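PDB 1Y13: 6-pyruvoyl tetrahydropterin synthase, which binds a zinc ion and biopterin and belongs to the 6-pyruvoyl tetrahydropterin synthase family, assembling from six chains. Local coordinates for residues A22-E27 and S73-K78; I91-I94 and V98-F101; K109-C112 and S116-S119. All coordinates share one frame; numbering follows the deposited sequence.

In the fold
The three contacts follow one another along the chain and fall into two groups. Contact 1, where helix 72-86 lies on the long strand 21-41, is on the opposite side of the chain's centre from the other two: about 32 Å from contact 2 and 39 Å from contact 3, centre to centre. Contacts 2 and 3 have centres about 9 Å apart and touch, with Lys100 O 2.9 Å from Ile111 N and Leu92 CD2 3.6 Å from Ile110 CD1. Contact 1 comes closest to a ligand, the side chain of Val24 being about 4 Å from biopterin, whereas the side chains of Pro93 in contact 2 and Tyr118 in contact 3 are each about 11 Å from one.

Contact 1 (A22-E27 and S73-K78); sequences AEVSVE and SILKEK
No ring or other flat side chain has faces or edges to offer where Val24 and Val26 meet Leu75 and Lys76; the contact is built wholly from aliphatic groups, a worked example of how a helix rests on a sheet. The strand and helix axes approach to 8.6 Å and are inclined at 40°. Two valines, two positions apart on the strand, face the helix, and Leu75 lies along both. Val26 lays CG2 against the base of the leucine, 3.8 Å from Leu75 CB. Val24 takes the far end, its CG2 3.9 Å from Leu75 CD1, and the two side chains cross at about a right angle. With CD1 anti to CA (chi2 -178°), the leucine is extended enough to span both valines. The other branch of Val26 is used as well: CG1 lies 4.0 Å from Lys76 CG, so the lysine gives its aliphatic stem to the strand. Its chain bends at the last torsion (chi4 -79°), and NZ makes a weak hydrogen bond to Thr172 OG1 of a second subunit. Around this apolar patch, Leu57 and Met150 also pack on Leu75, and Phe72 touches both valines. Through the backbones of Val24 and Val26, strand 21-41 pairs with strand 49-62, and its other edge continues the sheet into the second subunit. A helix packed on an antiparallel sheet that runs on between subunits is characteristic of the tunnelling fold of this family, and here the packing borders the biopterin pocket formed with Tyr68, Ile70, Asp71 and Phe72.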
loop_
_atom_site.group_PDB
_atom_site.type_symbol
_atom_site.label_atom_id
_atom_site.label_comp_id
_atom_site.label_asym_id
_atom_site.label_seq_id
_atom_site.Cartn_x
_atom_site.Cartn_y
_atom_site.Cartn_z
ATOM N N ALA A 22 25.327 -7.044 -1.007
ATOM C CA ALA A 22 23.922 -7.202 -0.681
ATOM C C ALA A 22 23.435 -5.922 0.001
ATOM O O ALA A 22 24.225 -5.220 0.613
ATOM C CB ALA A 22 23.738 -8.389 0.229
ATOM N N GLU A 23 22.146 -5.624 -0.114
ATOM C CA GLU A 23 21.555 -4.459 0.557
ATOM C C GLU A 23 20.514 -4.868 1.565
ATOM O O GLU A 23 19.867 -5.907 1.412
ATOM C CB GLU A 23 20.940 -3.497 -0.452
ATOM C CG GLU A 23 21.953 -2.954 -1.443
ATOM C CD GLU A 23 21.352 -2.195 -2.626
ATOM O OE1 GLU A 23 20.210 -2.501 -3.030
ATOM O OE2 GLU A 23 22.040 -1.298 -3.164
ATOM N N VAL A 24 20.379 -4.072 2.625
ATOM C CA VAL A 24 19.218 -4.161 3.514
ATOM C C VAL A 24 18.568 -2.776 3.595
ATOM O O VAL A 24 19.253 -1.743 3.515
ATOM C CB VAL A 24 19.563 -4.685 4.937
ATOM C CG1 VAL A 24 19.901 -6.179 4.911
ATOM C CG2 VAL A 24 20.721 -3.886 5.574
ATOM N N SER A 25 17.248 -2.756 3.702
ATOM C CA SER A 25 16.515 -1.504 3.864
ATOM C C SER A 25 15.394 -1.670 4.831
ATOM O O SER A 25 14.840 -2.761 4.986
ATOM C CB SER A 25 15.971 -0.920 2.545
ATOM O OG SER A 25 15.077 -1.784 1.908
ATOM N N VAL A 26 15.089 -0.562 5.489
ATOM C CA VAL A 26 13.975 -0.479 6.423
ATOM C C VAL A 26 13.102 0.721 6.032
ATOM O O VAL A 26 13.603 1.753 5.603
ATOM C CB VAL A 26 14.466 -0.374 7.895
ATOM C CG1 VAL A 26 15.173 -1.649 8.294
ATOM C CG2 VAL A 26 15.427 0.824 8.057
ATOM N N GLU A 27 11.797 0.550 6.145
ATOM C CA GLU A 27 10.838 1.601 5.816
ATOM C C GLU A 27 9.633 1.377 6.684
ATOM O O GLU A 27 9.257 0.234 6.910
ATOM C CB GLU A 27 10.434 1.514 4.337
ATOM C CG GLU A 27 9.409 0.414 4.022
ATOM C CD GLU A 27 9.244 0.158 2.514
ATOM N N SER A 73 17.578 -4.008 13.372
ATOM C CA SER A 73 17.276 -3.235 14.589
ATOM C C SER A 73 18.164 -2.004 14.797
ATOM O O SER A 73 17.710 -0.998 15.320
ATOM C CB SER A 73 17.311 -4.123 15.831
ATOM O OG SER A 73 18.645 -4.470 16.125
ATOM N N ILE A 74 19.421 -2.077 14.376
ATOM C CA ILE A 74 20.287 -0.901 14.406
ATOM C C ILE A 74 19.763 0.205 13.453
ATOM O O ILE A 74 19.701 1.381 13.814
ATOM C CB ILE A 74 21.751 -1.278 14.074
ATOM C CG1 ILE A 74 22.311 -2.219 15.157
ATOM C CG2 ILE A 74 22.608 -0.018 13.896
ATOM C CD1 ILE A 74 23.687 -2.819 14.838
ATOM N N LEU A 75 19.397 -0.172 12.235
ATOM C CA LEU A 75 18.921 0.814 11.276
ATOM C C LEU A 75 17.625 1.450 11.762
ATOM O O LEU A 75 17.450 2.666 11.652
ATOM C CB LEU A 75 18.736 0.208 9.877
ATOM C CG LEU A 75 19.899 -0.550 9.221
ATOM C CD1 LEU A 75 19.509 -1.010 7.837
ATOM C CD2 LEU A 75 21.153 0.309 9.155
ATOM N N LYS A 76 16.724 0.641 12.312
ATOM C CA LYS A 76 15.434 1.157 12.776
ATOM C C LYS A 76 15.600 2.131 13.929
ATOM O O LYS A 76 14.976 3.200 13.941
ATOM C CB LYS A 76 14.495 0.035 13.198
ATOM C CG LYS A 76 13.976 -0.773 12.027
ATOM C CD LYS A 76 13.099 -1.916 12.540
ATOM C CE LYS A 76 12.269 -2.520 11.419
ATOM N NZ LYS A 76 11.051 -1.723 11.071
ATOM N N GLU A 77 16.457 1.759 14.881
ATOM C CA GLU A 77 16.705 2.566 16.080
ATOM C C GLU A 77 17.301 3.918 15.682
ATOM O O GLU A 77 16.908 4.949 16.224
ATOM C CB GLU A 77 17.609 1.805 17.067
ATOM C CG GLU A 77 17.999 2.566 18.317
ATOM C CD GLU A 77 19.170 1.922 19.056
ATOM N N LYS A 78 18.213 3.923 14.706
ATOM C CA LYS A 78 18.850 5.184 14.288
ATOM C C LYS A 78 17.922 6.096 13.478
ATOM O O LYS A 78 17.940 7.321 13.647
ATOM C CB LYS A 78 20.140 4.935 13.526
ATOM C CG LYS A 78 21.196 4.178 14.293
ATOM C CD LYS A 78 21.422 4.741 15.672
ATOM C CE LYS A 78 22.451 3.896 16.441
ATOM N NZ LYS A 78 22.776 4.547 17.742
#

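Contact 2 (I91-I94 and V98-F101); sequences ILPI and VLKF
Leu92 and Phe101 meet from opposite directions, and the leucine ends over one face of the phenylalanine ring. Leu92 CD1 is 3.8 Å from the ring centroid and 27° off the normal, a CH-pi contact shifted toward the rim. The shift brings CD1 to 3.4 Å from Phe101 CE1, while CD2 also closes on this corner, at 3.6 Å from the same CE1. The torsion of Leu92 that sets CG anti to the backbone N (chi1 -162°) carries both methyls to the ring. The ring is approached differently by the backbone: Pro93 O lies at its edge, near the plane, 3.4 Å from Phe101 CZ. An edge C-H so placed would probably be mildly favourable to the carbonyl oxygen. Ile94 O stands obliquely to the ring, near CE2. Farther along, the proline ring gives a looser apolar touch, with Pro93 CG 4.4 Å from Leu99 CD1. The strands themselves are inclined at 105° and do not pair, so side chains and these carbonyls bridge the gap. Segment 91-94 is instead bonded through Leu92 and Ile94 to strand 125-128, its parallel neighbour, while strand 99-104 pairs with 107-112. Ile110 of that strand packs on Leu99 and Phe101, and Phe38 and Ala40 of strand 21-41 cover Leu99, so that the contact joins a two-stranded parallel sheet to the edge strand of a three-stranded antiparallel one.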
loop_
_atom_site.group_PDB
_atom_site.type_symbol
_atom_site.label_atom_id
_atom_site.label_comp_id
_atom_site.label_asym_id
_atom_site.label_seq_id
_atom_site.Cartn_x
_atom_site.Cartn_y
_atom_site.Cartn_z
ATOM N N ILE A 91 10.033 23.785 10.555
ATOM C CA ILE A 91 11.399 23.674 10.051
ATOM C C ILE A 91 11.902 25.040 9.584
ATOM O O ILE A 91 11.390 25.599 8.639
ATOM C CB ILE A 91 11.509 22.648 8.887
ATOM C CG1 ILE A 91 11.116 21.241 9.361
ATOM C CG2 ILE A 91 12.918 22.636 8.305
ATOM C CD1 ILE A 91 10.747 20.305 8.206
ATOM N N LEU A 92 12.921 25.545 10.266
ATOM C CA LEU A 92 13.557 26.835 9.990
ATOM C C LEU A 92 14.893 26.617 9.284
ATOM O O LEU A 92 15.813 26.059 9.876
ATOM C CB LEU A 92 13.802 27.508 11.343
ATOM C CG LEU A 92 14.082 28.968 11.737
ATOM C CD1 LEU A 92 15.433 29.441 11.234
ATOM C CD2 LEU A 92 12.968 29.906 11.305
ATOM N N PRO A 93 15.007 27.051 8.012
ATOM C CA PRO A 93 16.254 26.896 7.286
ATOM C C PRO A 93 17.220 28.062 7.545
ATOM O O PRO A 93 17.181 29.064 6.837
ATOM C CB PRO A 93 15.794 26.835 5.825
ATOM C CG PRO A 93 14.472 27.547 5.793
ATOM C CD PRO A 93 13.970 27.715 7.192
ATOM N N ILE A 94 18.100 27.901 8.533
ATOM C CA ILE A 94 18.895 29.009 9.033
ATOM C C ILE A 94 19.878 29.600 8.023
ATOM O O ILE A 94 20.338 30.726 8.210
ATOM C CB ILE A 94 19.537 28.745 10.426
ATOM C CG1 ILE A 94 20.276 27.425 10.485
ATOM C CG2 ILE A 94 18.486 28.789 11.550
ATOM C CD1 ILE A 94 21.127 27.283 11.744
ATOM N N VAL A 98 17.093 34.306 1.533
ATOM C CA VAL A 98 15.955 35.188 1.274
ATOM C C VAL A 98 15.078 35.432 2.494
ATOM O O VAL A 98 14.016 36.042 2.392
ATOM C CB VAL A 98 15.071 34.698 0.077
ATOM C CG1 VAL A 98 15.866 34.670 -1.210
ATOM C CG2 VAL A 98 14.476 33.338 0.360
ATOM N N LEU A 99 15.507 34.952 3.652
ATOM C CA LEU A 99 14.766 35.195 4.894
ATOM C C LEU A 99 15.655 35.895 5.904
ATOM O O LEU A 99 16.845 35.603 5.983
ATOM C CB LEU A 99 14.220 33.876 5.474
ATOM C CG LEU A 99 13.291 33.025 4.614
ATOM C CD1 LEU A 99 13.088 31.630 5.206
ATOM C CD2 LEU A 99 11.962 33.732 4.386
ATOM N N LYS A 100 15.100 36.853 6.641
ATOM C CA LYS A 100 15.836 37.463 7.753
ATOM C C LYS A 100 15.241 36.958 9.064
ATOM O O LYS A 100 14.025 36.831 9.196
ATOM C CB LYS A 100 15.822 38.993 7.679
ATOM C CG LYS A 100 16.848 39.680 8.576
ATOM C CD LYS A 100 16.336 39.946 10.019
ATOM C CE LYS A 100 17.407 40.581 10.986
ATOM N NZ LYS A 100 18.589 39.656 11.395
ATOM N N PHE A 101 16.099 36.615 10.014
ATOM C CA PHE A 101 15.623 36.025 11.251
ATOM C C PHE A 101 15.933 36.960 12.403
ATOM O O PHE A 101 17.006 37.551 12.463
ATOM C CB PHE A 101 16.272 34.672 11.498
ATOM C CG PHE A 101 16.118 33.683 10.374
ATOM C CD1 PHE A 101 14.913 33.028 10.159
ATOM C CD2 PHE A 101 17.199 33.375 9.553
ATOM C CE1 PHE A 101 14.775 32.087 9.125
ATOM C CE2 PHE A 101 17.075 32.439 8.528
ATOM C CZ PHE A 101 15.864 31.769 8.334
#

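Contact 3 (K109-C112 and S116-S119); sequences KIIC and SEYS
Lys109-Cys112 and Ser116-Ser119 run antiparallel as the two arms of a beta hairpin, their axes 4.6 Å apart. Ile110 and Tyr118 form a hydrogen-bonded pair, Ile110 N to Tyr118 O at 2.8 Å and Tyr118 N to Ile110 O at 3.0 Å. Lys109 with Ser119 and Ile111 with Glu117 are the non-hydrogen-bonded pairs on either side. Toward the turn, Cys112 N is bonded to Ser116 O at 2.9 Å. The face bearing Lys109 and Glu117 carries a diagonal salt bridge: Lys109 NZ is 3.4 Å from Glu117 OE2, a weak hydrogen bond, and the lysine's CE lies 3.3 Å from Glu117 OE1. With CG opposite its backbone N (chi1 -166°) and a bend at chi3, the lysine brings CE and NZ beside the carboxylate. On the other face Ile110 and Tyr118 sit side by side, and the tyrosine ring presents its edge to sulfur, Cys112 SG lying 4.0 Å from Tyr118 CE1, 79° off the ring normal. Phe38 stacks with this ring, and Tyr118 OH bonds Asp124 of a third subunit; Ser116 OG turns to Asp114 and Arg45, Ser119 OG to Asn107 of the same chain. In the three-stranded sheet 107-112 is central, with strand 99-104 bonded along its other edge and Cys112 packing on Leu99; strand 117-121 meets the third subunit through Ser119 and through Glu117, whose O accepts a hydrogen bond from Asn107 ND2 there.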
loop_
_atom_site.group_PDB
_atom_site.type_symbol
_atom_site.label_atom_id
_atom_site.label_comp_id
_atom_site.label_asym_id
_atom_site.label_seq_id
_atom_site.Cartn_x
_atom_site.Cartn_y
_atom_site.Cartn_z
ATOM N N LYS A 109 11.183 35.702 14.832
ATOM C CA LYS A 109 10.486 36.410 13.770
ATOM C C LYS A 109 11.176 36.102 12.450
ATOM O O LYS A 109 12.397 36.093 12.383
ATOM C CB LYS A 109 10.536 37.914 13.992
ATOM C CG LYS A 109 9.556 38.696 13.113
ATOM C CD LYS A 109 9.809 40.203 13.242
ATOM C CE LYS A 109 8.510 40.973 13.191
ATOM N NZ LYS A 109 8.769 42.438 13.450
ATOM N N ILE A 110 10.399 35.835 11.409
ATOM C CA ILE A 110 10.948 35.630 10.082
ATOM C C ILE A 110 10.397 36.710 9.169
ATOM O O ILE A 110 9.197 36.860 9.041
ATOM C CB ILE A 110 10.537 34.284 9.448
ATOM C CG1 ILE A 110 10.854 33.101 10.351
ATOM C CG2 ILE A 110 11.220 34.085 8.116
ATOM C CD1 ILE A 110 10.418 31.803 9.703
ATOM N N ILE A 111 11.287 37.428 8.499
ATOM C CA ILE A 111 10.870 38.465 7.562
ATOM C C ILE A 111 11.262 38.044 6.146
ATOM O O ILE A 111 12.436 37.737 5.875
ATOM C CB ILE A 111 11.513 39.805 7.942
ATOM C CG1 ILE A 111 11.100 40.174 9.371
ATOM C CG2 ILE A 111 11.109 40.894 6.967
ATOM C CD1 ILE A 111 11.915 41.278 9.997
ATOM N N CYS A 112 10.276 38.003 5.253
ATOM C CA CYS A 112 10.500 37.622 3.858
ATOM C C CYS A 112 10.869 38.803 2.995
ATOM O O CYS A 112 10.767 39.945 3.426
ATOM C CB CYS A 112 9.277 36.939 3.268
ATOM S SG CYS A 112 8.720 35.547 4.266
ATOM N N SER A 116 6.557 40.321 4.123
ATOM C CA SER A 116 5.620 39.585 4.969
ATOM C C SER A 116 6.374 38.951 6.146
ATOM O O SER A 116 7.588 38.678 6.033
ATOM C CB SER A 116 4.870 38.532 4.174
ATOM O OG SER A 116 5.759 37.833 3.346
ATOM N N GLU A 117 5.680 38.756 7.273
ATOM C CA GLU A 117 6.321 38.307 8.519
ATOM C C GLU A 117 5.593 37.140 9.173
ATOM O O GLU A 117 4.383 36.994 9.079
ATOM C CB GLU A 117 6.384 39.421 9.565
ATOM C CG GLU A 117 6.888 40.770 9.122
ATOM C CD GLU A 117 6.848 41.816 10.258
ATOM O OE1 GLU A 117 5.988 41.693 11.167
ATOM O OE2 GLU A 117 7.681 42.757 10.239
ATOM N N TYR A 118 6.376 36.334 9.865
ATOM C CA TYR A 118 5.892 35.211 10.653
ATOM C C TYR A 118 6.550 35.362 12.002
ATOM O O TYR A 118 7.685 35.859 12.088
ATOM C CB TYR A 118 6.354 33.885 10.031
ATOM C CG TYR A 118 5.767 33.577 8.674
ATOM C CD1 TYR A 118 6.263 34.181 7.527
ATOM C CD2 TYR A 118 4.724 32.652 8.535
ATOM C CE1 TYR A 118 5.701 33.908 6.271
ATOM C CE2 TYR A 118 4.177 32.374 7.296
ATOM C CZ TYR A 118 4.690 33.003 6.160
ATOM O OH TYR A 118 4.150 32.755 4.904
ATOM N N SER A 119 5.874 34.937 13.054
ATOM C CA SER A 119 6.485 34.889 14.375
ATOM C C SER A 119 6.008 33.636 15.078
ATOM O O SER A 119 4.811 33.335 15.068
ATOM C CB SER A 119 6.144 36.134 15.184
ATOM O OG SER A 119 6.803 36.099 16.437
#